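Fructose-2,6-bisphosphatase TIGAR B (Danio rerio, PDB 3E9D) probably hydrolyses fructose-2,6-bisphosphate, and fructose-1,6-bisphosphate as well, thereby restraining glycolysis and favouring the pentose phosphate pathway. Local coordinates at residues A[3-8]-A[175-180]; A[44-49]-A[220-225]; A[49-54]-A[71-76]; A[53-58]-A[141-146]. All blocks are in the same frame, centred on the assembly; numbering follows the deposited sequence.

Contact 1 (A[3-8]-A[175-180])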
# COMPACT_ATOMS: atom_id res chain seq x y z
N THR A 3 -2.88 -10.91 14.99
CA THR A 3 -1.76 -10.75 14.08
C THR A 3 -2.28 -10.94 12.67
O THR A 3 -2.96 -11.92 12.39
CB THR A 3 -0.66 -11.78 14.34
OG1 THR A 3 -0.08 -11.54 15.62
CG2 THR A 3 0.46 -11.70 13.26
N PHE A 4 -1.96 -10.00 11.78
CA PHE A 4 -2.37 -10.12 10.38
C PHE A 4 -1.31 -9.53 9.45
O PHE A 4 -0.55 -8.63 9.84
CB PHE A 4 -3.76 -9.49 10.13
CG PHE A 4 -3.80 -7.98 10.23
CD1 PHE A 4 -3.57 -7.20 9.10
CD2 PHE A 4 -4.08 -7.36 11.45
CE1 PHE A 4 -3.60 -5.80 9.18
CE2 PHE A 4 -4.13 -5.95 11.55
CZ PHE A 4 -3.88 -5.17 10.40
N ALA A 5 -1.24 -10.09 8.24
CA ALA A 5 -0.34 -9.61 7.20
C ALA A 5 -1.06 -8.58 6.35
O ALA A 5 -2.29 -8.67 6.14
CB ALA A 5 0.11 -10.77 6.31
N LEU A 6 -0.31 -7.58 5.89
CA LEU A 6 -0.84 -6.60 4.96
C LEU A 6 0.06 -6.55 3.73
O LEU A 6 1.24 -6.17 3.84
CB LEU A 6 -0.90 -5.21 5.61
CG LEU A 6 -1.34 -4.10 4.66
CD1 LEU A 6 -2.81 -4.27 4.29
CD2 LEU A 6 -1.10 -2.70 5.26
N THR A 7 -0.48 -6.92 2.57
CA THR A 7 0.25 -6.82 1.31
C THR A 7 -0.22 -5.59 0.58
O THR A 7 -1.43 -5.39 0.42
CB THR A 7 0.04 -8.06 0.43
OG1 THR A 7 0.59 -9.21 1.10
CG2 THR A 7 0.72 -7.90 -0.95
N ILE A 8 0.72 -4.77 0.15
CA ILE A 8 0.41 -3.47 -0.44
C ILE A 8 0.93 -3.44 -1.87
O ILE A 8 2.13 -3.69 -2.11
CB ILE A 8 1.10 -2.34 0.34
CG1 ILE A 8 0.66 -2.33 1.82
CG2 ILE A 8 0.83 -0.95 -0.35
CD1 ILE A 8 1.51 -1.39 2.73
N PRO A 175 -2.48 -16.62 8.83
CA PRO A 175 -3.65 -16.86 7.98
C PRO A 175 -4.49 -15.62 7.69
O PRO A 175 -5.11 -15.54 6.63
CB PRO A 175 -4.46 -17.90 8.77
CG PRO A 175 -3.99 -17.79 10.20
CD PRO A 175 -2.55 -17.36 10.11
N VAL A 176 -4.52 -14.65 8.61
CA VAL A 176 -5.28 -13.42 8.38
C VAL A 176 -4.43 -12.46 7.54
O VAL A 176 -3.32 -12.09 7.91
CB VAL A 176 -5.77 -12.77 9.70
CG1 VAL A 176 -6.57 -11.51 9.41
CG2 VAL A 176 -6.66 -13.76 10.48
N HIS A 177 -4.93 -12.07 6.37
CA HIS A 177 -4.07 -11.43 5.37
C HIS A 177 -4.88 -10.49 4.50
O HIS A 177 -5.74 -10.93 3.72
CB HIS A 177 -3.40 -12.49 4.50
CG HIS A 177 -2.21 -11.99 3.73
ND1 HIS A 177 -1.13 -12.79 3.44
CD2 HIS A 177 -1.93 -10.77 3.19
CE1 HIS A 177 -0.22 -12.09 2.77
NE2 HIS A 177 -0.69 -10.86 2.60
N ALA A 178 -4.60 -9.19 4.65
CA ALA A 178 -5.29 -8.16 3.88
C ALA A 178 -4.47 -7.75 2.66
O ALA A 178 -3.23 -7.69 2.73
CB ALA A 178 -5.57 -6.94 4.76
N LEU A 179 -5.16 -7.46 1.55
CA LEU A 179 -4.54 -6.88 0.36
C LEU A 179 -4.98 -5.43 0.25
O LEU A 179 -6.15 -5.12 0.44
CB LEU A 179 -4.96 -7.65 -0.90
CG LEU A 179 -4.52 -7.12 -2.27
CD1 LEU A 179 -2.99 -7.21 -2.38
CD2 LEU A 179 -5.20 -7.95 -3.39
N MET A 180 -4.03 -4.54 -0.05
CA MET A 180 -4.33 -3.13 -0.19
C MET A 180 -3.79 -2.73 -1.56
O MET A 180 -2.62 -2.98 -1.84
CB MET A 180 -3.67 -2.32 0.95
CG MET A 180 -3.67 -0.79 0.78
SD MET A 180 -2.66 0.04 2.08
CE MET A 180 -2.02 1.40 1.10
O HOH W 1 -3.25 -14.33 11.27
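Ala5 to Ile8 run parallel to His177 to Met180 in register, Ala5 opposite His177 and Ile8 opposite Met180, with the short strand axes 22° apart. They are neighbouring inner strands of the mixed sheet in the histidine phosphatase α/β fold. The ladder alternates as a parallel pair should: Ala5 N donates to Val176 O (2.9 Å), Ala178 N to Ala5 O, Thr7 N to Ala178 O and Met180 N to Thr7 O. Just before the first rung a water takes over, donating a hydrogen bond to Thr3 O and accepting one from Val176 N. On the face that carries Ala5, Thr7 and His177, the imidazole, its CG anti to the backbone N (chi1 -163°), lies flat against Ala5. The Ala5 methyl CB sits 3.6 Å from the centroid of the His177 ring, almost on the normal, a CH-pi contact. Thr7 OG1 lies in the ring plane near NE2, but its position is doubtful and so is the bond it suggests. An alanine in place of His177 would probably leave Ala5 CB without its aromatic cover and open a gap beside Thr7. Phe51 meets the same ring edge-to-face. On the other face Leu6 CD1 rests between Ala178 CB (3.9 Å) and Met180 CB (4.0 Å), and helices 125-146 and 184-197 cover this side. At the far end Ile8 and Met180 lie side by side, pointing the same way, with Ile8 CG2 4.0 Å from Met180 CE.

Contact 2 (A[44-49]-A[220-225])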
# COMPACT_ATOMS: atom_id res chain seq x y z
N ARG A 44 -0.62 -13.58 -10.77
CA ARG A 44 0.08 -14.88 -10.80
C ARG A 44 1.09 -15.05 -9.64
O ARG A 44 1.18 -16.10 -9.04
CB ARG A 44 0.81 -15.04 -12.13
CG ARG A 44 -0.14 -15.26 -13.30
CD ARG A 44 0.61 -15.77 -14.54
NE ARG A 44 1.56 -14.77 -15.05
CZ ARG A 44 1.24 -13.79 -15.89
NH1 ARG A 44 -0.01 -13.64 -16.34
NH2 ARG A 44 2.18 -12.96 -16.30
N TYR A 45 1.83 -13.99 -9.33
CA TYR A 45 2.81 -14.05 -8.23
C TYR A 45 2.14 -14.31 -6.87
O TYR A 45 2.64 -15.09 -6.07
CB TYR A 45 3.65 -12.78 -8.24
CG TYR A 45 4.74 -12.74 -7.18
CD1 TYR A 45 5.94 -13.43 -7.37
CD2 TYR A 45 4.58 -11.96 -6.02
CE1 TYR A 45 6.93 -13.40 -6.40
CE2 TYR A 45 5.57 -11.91 -5.05
CZ TYR A 45 6.74 -12.63 -5.25
OH TYR A 45 7.74 -12.57 -4.32
N LEU A 46 0.97 -13.70 -6.66
CA LEU A 46 0.26 -13.79 -5.39
C LEU A 46 -0.84 -14.86 -5.36
O LEU A 46 -1.61 -14.91 -4.41
CB LEU A 46 -0.36 -12.42 -5.06
CG LEU A 46 0.59 -11.21 -4.96
CD1 LEU A 46 -0.22 -9.88 -4.93
CD2 LEU A 46 1.56 -11.38 -3.77
N LYS A 47 -0.88 -15.72 -6.39
CA LYS A 47 -2.03 -16.61 -6.63
C LYS A 47 -2.28 -17.64 -5.55
O LYS A 47 -3.41 -18.09 -5.38
CB LYS A 47 -1.93 -17.30 -8.01
CG LYS A 47 -0.92 -18.44 -8.12
CD LYS A 47 -1.03 -19.08 -9.51
CE LYS A 47 -0.03 -20.19 -9.81
NZ LYS A 47 0.84 -20.61 -8.70
N ASP A 48 -1.22 -18.01 -4.82
CA ASP A 48 -1.32 -19.05 -3.79
C ASP A 48 -1.56 -18.49 -2.39
O ASP A 48 -1.53 -19.23 -1.40
CB ASP A 48 -0.06 -19.94 -3.77
CG ASP A 48 0.20 -20.61 -5.12
OD1 ASP A 48 -0.67 -21.36 -5.61
OD2 ASP A 48 1.28 -20.37 -5.71
N LEU A 49 -1.79 -17.18 -2.30
CA LEU A 49 -2.10 -16.55 -1.00
C LEU A 49 -3.60 -16.41 -0.84
O LEU A 49 -4.29 -16.04 -1.78
CB LEU A 49 -1.44 -15.17 -0.87
CG LEU A 49 0.09 -15.22 -0.88
CD1 LEU A 49 0.71 -13.84 -1.19
CD2 LEU A 49 0.62 -15.80 0.43
N ILE A 220 5.34 -4.49 -4.83
CA ILE A 220 4.65 -5.17 -3.74
C ILE A 220 5.43 -5.02 -2.44
O ILE A 220 6.64 -5.31 -2.40
CB ILE A 220 4.45 -6.70 -4.05
CG1 ILE A 220 3.78 -6.91 -5.41
CG2 ILE A 220 3.64 -7.35 -2.93
CD1 ILE A 220 3.71 -8.37 -5.87
N SER A 221 4.75 -4.55 -1.38
CA SER A 221 5.33 -4.46 -0.04
C SER A 221 4.53 -5.29 0.96
O SER A 221 3.35 -5.57 0.72
CB SER A 221 5.39 -3.00 0.46
OG SER A 221 5.99 -2.16 -0.53
N ARG A 222 5.15 -5.64 2.08
CA ARG A 222 4.47 -6.46 3.09
C ARG A 222 4.89 -6.07 4.50
O ARG A 222 6.09 -5.97 4.77
CB ARG A 222 4.75 -7.96 2.87
CG ARG A 222 3.88 -8.89 3.80
CD ARG A 222 4.22 -10.40 3.74
NE ARG A 222 3.94 -11.11 2.46
CZ ARG A 222 3.05 -10.70 1.60
NH1 ARG A 222 2.38 -9.62 1.92
NH2 ARG A 222 2.80 -11.34 0.45
N PHE A 223 3.88 -5.85 5.36
CA PHE A 223 4.08 -5.63 6.78
C PHE A 223 3.21 -6.63 7.54
O PHE A 223 2.14 -7.01 7.05
CB PHE A 223 3.67 -4.20 7.21
CG PHE A 223 4.57 -3.12 6.67
CD1 PHE A 223 5.57 -2.57 7.48
CD2 PHE A 223 4.43 -2.64 5.37
CE1 PHE A 223 6.43 -1.57 7.00
CE2 PHE A 223 5.28 -1.63 4.87
CZ PHE A 223 6.29 -1.10 5.70
N ILE A 224 3.69 -7.06 8.71
CA ILE A 224 2.90 -7.84 9.63
C ILE A 224 2.57 -6.96 10.84
O ILE A 224 3.48 -6.36 11.46
CB ILE A 224 3.68 -9.09 10.13
CG1 ILE A 224 4.38 -9.84 8.97
CG2 ILE A 224 2.74 -10.02 10.93
CD1 ILE A 224 3.45 -10.27 7.83
N PHE A 225 1.28 -6.88 11.17
CA PHE A 225 0.79 -6.07 12.30
C PHE A 225 0.34 -6.97 13.44
O PHE A 225 -0.30 -8.00 13.23
CB PHE A 225 -0.43 -5.25 11.88
CG PHE A 225 -0.12 -4.15 10.91
CD1 PHE A 225 0.01 -2.84 11.36
CD2 PHE A 225 0.03 -4.41 9.54
CE1 PHE A 225 0.26 -1.79 10.47
CE2 PHE A 225 0.32 -3.38 8.64
CZ PHE A 225 0.42 -2.06 9.10
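Ile220 meets Tyr45 and Leu46 through the far end of its longer branch. From CB, the short branch CG2 turns to the neighbouring strand 2-10 and packs on Thr7. The other branch stretches out, chi2 172° setting CD1 anti to CA, and that methyl does the reaching: Ile220 CD1 lies 3.7 Å from Tyr45 CD2 and 4.1 Å from Tyr45 CE2, crossing the phenol obliquely, and 4.3 Å from Leu46 CD2. The Tyr45 hydroxyl looks to another partner, Arg246, on the edge strand 233-246. Two residues along the strand, Arg222 approaches Leu49 tip to tip, its NH2 3.6 Å from Leu49 CD1, while Leu46 CD2 stands at the guanidinium edge, 4.4 Å from the same nitrogen. Arg222 NH2 also donates to the carbonyl oxygen of Ala167, while the leucine methyls pack beside the group. Leu46 to Leu49 form a type I beta turn, closed by the bond from Leu49 N to Leu46 O, and this turn brings both leucines to the strand. The arrangement is that of a layered α/β fold, in which the C-terminal end of helix 33-45 and the turn after it pack on one face of the central sheet.

Contact 3 (A[49-54]-A[71-76]); sequences LHFTNV and GNNLHS
Asn73 turns its amide toward Leu49 with CG anti to the backbone N (chi1 -166°), and Ser76 aims OG at Phe51 with that oxygen anti to its own carbonyl carbon (chi1 -48°). Asn73 forms an Asx turn in the loop after helix 60-71, fixed against the residues that lead into strand 53-56. Asn73 OD1 accepts from His75 N at 2.8 Å, which defines the turn, and Ser76 OG adds a second bond to the same oxygen; the two donors come from opposite faces of the amide. Asn73 ND2 donates to Leu49 O at 2.9 Å, lying in the carbonyl plane, with the oxygen in the amide plane. Phe51 N in turn donates to Ser76 OG at 2.9 Å, so one hydroxyl, accepting from Phe51 and donating to Asn73, links the two segments. A leucine in place of Asn73 would probably leave the Leu49 carbonyl and the His75 N-H without these mates and the Ser76 hydroxyl without the acceptor that orients its proton. The Phe51 ring and the Asn73 amide are turned 45° from each other, with Phe51 CE2 3.8 Å from Asn73 ND2. At the more exposed margin His50 and His75 meet CB to CB at 3.8 Å. The His50 ring brings its edge to Ser76 OG, and His50 CD2 comes within 3.3 Å of His75 O.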
# COMPACT_ATOMS: atom_id res chain seq x y z
N LEU A 49 -1.79 -17.18 -2.30
CA LEU A 49 -2.10 -16.55 -1.00
C LEU A 49 -3.60 -16.41 -0.84
O LEU A 49 -4.29 -16.04 -1.78
CB LEU A 49 -1.44 -15.17 -0.87
CG LEU A 49 0.09 -15.22 -0.88
CD1 LEU A 49 0.71 -13.84 -1.19
CD2 LEU A 49 0.62 -15.80 0.43
N HIS A 50 -4.09 -16.69 0.36
CA HIS A 50 -5.48 -16.37 0.68
C HIS A 50 -5.56 -14.98 1.30
O HIS A 50 -5.11 -14.74 2.42
CB HIS A 50 -6.08 -17.43 1.62
CG HIS A 50 -7.52 -17.20 1.97
ND1 HIS A 50 -8.07 -17.62 3.16
CD2 HIS A 50 -8.52 -16.58 1.29
CE1 HIS A 50 -9.34 -17.28 3.20
NE2 HIS A 50 -9.64 -16.65 2.08
N PHE A 51 -6.12 -14.05 0.54
CA PHE A 51 -6.44 -12.74 1.08
C PHE A 51 -7.84 -12.79 1.68
O PHE A 51 -8.81 -12.96 0.97
CB PHE A 51 -6.33 -11.67 -0.01
CG PHE A 51 -4.96 -11.57 -0.62
CD1 PHE A 51 -3.87 -11.12 0.14
CD2 PHE A 51 -4.74 -11.95 -1.95
CE1 PHE A 51 -2.59 -11.03 -0.41
CE2 PHE A 51 -3.45 -11.86 -2.53
CZ PHE A 51 -2.38 -11.40 -1.76
N THR A 52 -7.91 -12.71 3.01
CA THR A 52 -9.18 -12.70 3.74
C THR A 52 -9.89 -11.37 3.58
O THR A 52 -11.10 -11.27 3.76
CB THR A 52 -8.96 -12.95 5.25
OG1 THR A 52 -7.98 -12.01 5.75
CG2 THR A 52 -8.44 -14.38 5.50
N ASN A 53 -9.15 -10.33 3.23
CA ASN A 53 -9.73 -9.01 3.13
C ASN A 53 -9.04 -8.25 2.03
O ASN A 53 -7.83 -8.39 1.86
CB ASN A 53 -9.52 -8.24 4.44
CG ASN A 53 -10.14 -8.94 5.63
OD1 ASN A 53 -9.52 -9.82 6.25
ND2 ASN A 53 -11.38 -8.59 5.94
N VAL A 54 -9.79 -7.45 1.27
CA VAL A 54 -9.21 -6.68 0.17
C VAL A 54 -9.75 -5.23 0.18
O VAL A 54 -10.96 -5.01 0.21
CB VAL A 54 -9.49 -7.32 -1.20
CG1 VAL A 54 -8.90 -6.44 -2.32
CG2 VAL A 54 -8.94 -8.74 -1.30
N GLY A 71 -8.83 -12.08 -9.69
CA GLY A 71 -9.19 -13.04 -10.74
C GLY A 71 -8.16 -14.13 -10.94
O GLY A 71 -8.50 -15.27 -11.26
N ASN A 72 -6.89 -13.79 -10.75
CA ASN A 72 -5.79 -14.75 -10.85
C ASN A 72 -5.54 -15.58 -9.58
O ASN A 72 -4.75 -16.53 -9.59
CB ASN A 72 -4.52 -14.00 -11.23
CG ASN A 72 -4.43 -13.74 -12.71
OD1 ASN A 72 -4.05 -14.61 -13.48
ND2 ASN A 72 -4.79 -12.53 -13.12
N ASN A 73 -6.22 -15.22 -8.50
CA ASN A 73 -5.98 -15.87 -7.21
C ASN A 73 -6.74 -17.18 -7.08
O ASN A 73 -7.89 -17.29 -7.50
CB ASN A 73 -6.41 -14.93 -6.09
CG ASN A 73 -5.90 -15.37 -4.75
OD1 ASN A 73 -6.58 -16.10 -4.04
ND2 ASN A 73 -4.68 -14.97 -4.40
N LEU A 74 -6.10 -18.17 -6.48
CA LEU A 74 -6.68 -19.51 -6.36
C LEU A 74 -7.48 -19.73 -5.06
O LEU A 74 -8.09 -20.79 -4.89
CB LEU A 74 -5.58 -20.58 -6.47
CG LEU A 74 -4.75 -20.59 -7.76
CD1 LEU A 74 -3.63 -21.61 -7.69
CD2 LEU A 74 -5.65 -20.88 -8.95
N HIS A 75 -7.47 -18.75 -4.15
CA HIS A 75 -8.06 -18.93 -2.81
C HIS A 75 -9.07 -17.89 -2.38
O HIS A 75 -9.76 -18.09 -1.39
CB HIS A 75 -6.96 -18.98 -1.73
CG HIS A 75 -5.91 -19.99 -2.02
ND1 HIS A 75 -6.05 -21.32 -1.69
CD2 HIS A 75 -4.72 -19.88 -2.65
CE1 HIS A 75 -4.99 -21.99 -2.10
NE2 HIS A 75 -4.16 -21.14 -2.68
N SER A 76 -9.18 -16.79 -3.11
CA SER A 76 -9.84 -15.63 -2.50
C SER A 76 -11.13 -15.19 -3.18
O SER A 76 -11.55 -14.06 -3.00
CB SER A 76 -8.86 -14.47 -2.38
OG SER A 76 -7.63 -14.89 -1.80

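Contact 4 (A[53-58]-A[141-146]); sequences NVFVSN and QRMFEE
Asn53 and Phe55, alternate residues of strand 53-56, point toward helix 125-146 and are met there by Arg142, Met143 and Glu146. The helix packs here on a face of the central sheet, a helix-on-sheet layer of the histidine phosphatase α/β fold. Strand and helix run nearly antiparallel, at 160°, with their short axes 11.1 Å apart, so the space between is bridged by side chains. Met143 meets both strand residues tip to tip: the bend at chi2 puts SD against Asn53, and that at chi3 lets CE touch both. Met143 CE stands in the plane of the Phe55 ring, against the edge, 3.2 Å from Phe55 CZ, which is tight packing. Met143 SD is 3.3 Å from Asn53 OD1, and Met143 CE comes equally near Asn53 ND2, so the thioether end lies against the amide. Arg142 slides past Phe55 in the opposite direction, Arg142 CD at the ring edge 3.4 Å from Phe55 CE1 and the guanidinium plane 58° from that of the ring. The aliphatic part of the arginine thus does most of the touching, and Ile82 of the next strand packs on it too. Glu146, extended beyond CG, meets Asn53 tip to tip. Asn53 ND2 donates to Glu146 OE1 at 3.0 Å, approaching from above the carboxylate plane. Asn53 OD1 accepts from Thr52 OG1 and is bonded to His147 NE2. The buried asparagine is therefore bonded at both ends of its amide, which fixes its rotation, and the nearby carboxylate, if ionised, would probably polarise that amide.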
# COMPACT_ATOMS: atom_id res chain seq x y z
N ASN A 53 -9.15 -10.33 3.23
CA ASN A 53 -9.73 -9.01 3.13
C ASN A 53 -9.04 -8.25 2.03
O ASN A 53 -7.83 -8.39 1.86
CB ASN A 53 -9.52 -8.24 4.44
CG ASN A 53 -10.14 -8.94 5.63
OD1 ASN A 53 -9.52 -9.82 6.25
ND2 ASN A 53 -11.38 -8.59 5.94
N VAL A 54 -9.79 -7.45 1.27
CA VAL A 54 -9.21 -6.68 0.17
C VAL A 54 -9.75 -5.23 0.18
O VAL A 54 -10.96 -5.01 0.21
CB VAL A 54 -9.49 -7.32 -1.20
CG1 VAL A 54 -8.90 -6.44 -2.32
CG2 VAL A 54 -8.94 -8.74 -1.30
N PHE A 55 -8.83 -4.27 0.11
CA PHE A 55 -9.15 -2.85 0.17
C PHE A 55 -8.49 -2.16 -1.02
O PHE A 55 -7.30 -2.39 -1.31
CB PHE A 55 -8.66 -2.23 1.48
CG PHE A 55 -9.14 -2.98 2.69
CD1 PHE A 55 -10.43 -2.79 3.16
CD2 PHE A 55 -8.33 -3.93 3.32
CE1 PHE A 55 -10.92 -3.52 4.25
CE2 PHE A 55 -8.80 -4.66 4.42
CZ PHE A 55 -10.10 -4.46 4.88
N VAL A 56 -9.25 -1.33 -1.72
CA VAL A 56 -8.74 -0.68 -2.92
C VAL A 56 -9.19 0.76 -2.91
O VAL A 56 -10.28 1.07 -2.41
CB VAL A 56 -9.31 -1.34 -4.21
CG1 VAL A 56 -8.50 -0.92 -5.42
CG2 VAL A 56 -9.29 -2.87 -4.08
N SER A 57 -8.40 1.65 -3.50
CA SER A 57 -8.88 3.01 -3.70
C SER A 57 -10.09 3.01 -4.68
O SER A 57 -10.34 2.02 -5.38
CB SER A 57 -7.77 3.93 -4.17
OG SER A 57 -7.72 4.07 -5.57
N ASN A 58 -10.82 4.12 -4.66
CA ASN A 58 -11.95 4.38 -5.53
C ASN A 58 -11.56 4.64 -7.00
O ASN A 58 -12.44 4.82 -7.84
CB ASN A 58 -12.70 5.63 -4.99
CG ASN A 58 -11.79 6.85 -4.95
OD1 ASN A 58 -10.77 6.84 -4.28
ND2 ASN A 58 -12.15 7.91 -5.68
N GLN A 141 -10.03 -1.86 13.11
CA GLN A 141 -11.36 -2.11 13.66
C GLN A 141 -12.08 -3.21 12.86
O GLN A 141 -12.64 -4.14 13.43
CB GLN A 141 -12.19 -0.82 13.72
CG GLN A 141 -13.64 -1.01 14.23
CD GLN A 141 -13.71 -1.54 15.67
OE1 GLN A 141 -12.90 -1.16 16.53
NE2 GLN A 141 -14.68 -2.42 15.93
N ARG A 142 -12.00 -3.11 11.53
CA ARG A 142 -12.61 -4.11 10.66
C ARG A 142 -11.95 -5.50 10.78
O ARG A 142 -12.65 -6.50 10.79
CB ARG A 142 -12.59 -3.65 9.19
CG ARG A 142 -13.35 -4.62 8.24
CD ARG A 142 -13.15 -4.25 6.77
NE ARG A 142 -13.76 -2.95 6.47
CZ ARG A 142 -15.02 -2.79 6.04
NH1 ARG A 142 -15.80 -3.85 5.85
NH2 ARG A 142 -15.48 -1.58 5.80
N MET A 143 -10.62 -5.55 10.85
CA MET A 143 -9.92 -6.84 11.00
C MET A 143 -10.27 -7.48 12.34
O MET A 143 -10.50 -8.69 12.43
CB MET A 143 -8.38 -6.69 10.88
CG MET A 143 -7.85 -6.23 9.48
SD MET A 143 -8.40 -7.25 8.07
CE MET A 143 -9.74 -6.25 7.51
N PHE A 144 -10.31 -6.65 13.38
CA PHE A 144 -10.61 -7.14 14.72
C PHE A 144 -12.03 -7.69 14.80
O PHE A 144 -12.24 -8.75 15.35
CB PHE A 144 -10.39 -6.05 15.76
CG PHE A 144 -10.26 -6.57 17.16
CD1 PHE A 144 -9.04 -7.02 17.62
CD2 PHE A 144 -11.35 -6.59 18.00
CE1 PHE A 144 -8.92 -7.50 18.92
CE2 PHE A 144 -11.25 -7.07 19.29
CZ PHE A 144 -10.03 -7.52 19.76
N GLU A 145 -13.00 -6.95 14.26
CA GLU A 145 -14.41 -7.37 14.27
C GLU A 145 -14.64 -8.67 13.51
O GLU A 145 -15.47 -9.48 13.89
CB GLU A 145 -15.29 -6.34 13.59
CG GLU A 145 -15.62 -5.13 14.39
CD GLU A 145 -16.12 -4.00 13.51
OE1 GLU A 145 -16.17 -4.18 12.27
OE2 GLU A 145 -16.44 -2.92 14.05
N GLU A 146 -13.93 -8.84 12.40
CA GLU A 146 -14.13 -10.01 11.58
C GLU A 146 -13.33 -11.25 11.99
O GLU A 146 -13.71 -12.37 11.67
CB GLU A 146 -13.82 -9.69 10.13
CG GLU A 146 -13.79 -10.93 9.27
CD GLU A 146 -13.79 -10.63 7.78
OE1 GLU A 146 -13.84 -9.42 7.40
OE2 GLU A 146 -13.75 -11.62 7.01

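Strand 2-10 begins the chain and pairs in contact 1 with strand 177-182, closing a loop of 166 residues. Contact 2 starts inside that loop, at the end of helix 33-45, and finishes beyond it on strand 220-230, so contacts 1 and 2 cross; strands 177-182 and 220-230 flank strand 2-10 in the sheet. Contacts 3 and 4 nest within both loops. Contact 3 takes up the chain at Leu49, shared with contact 2, and closes a short loop round helix 60-71. Contact 4 begins in the same region, sharing Asn53 and Val54 with contact 3, and ties strand 53-56 to helix 125-146. Backbone bonds from Leu179 to Asn53 and Phe55 join contact 1 to that strand.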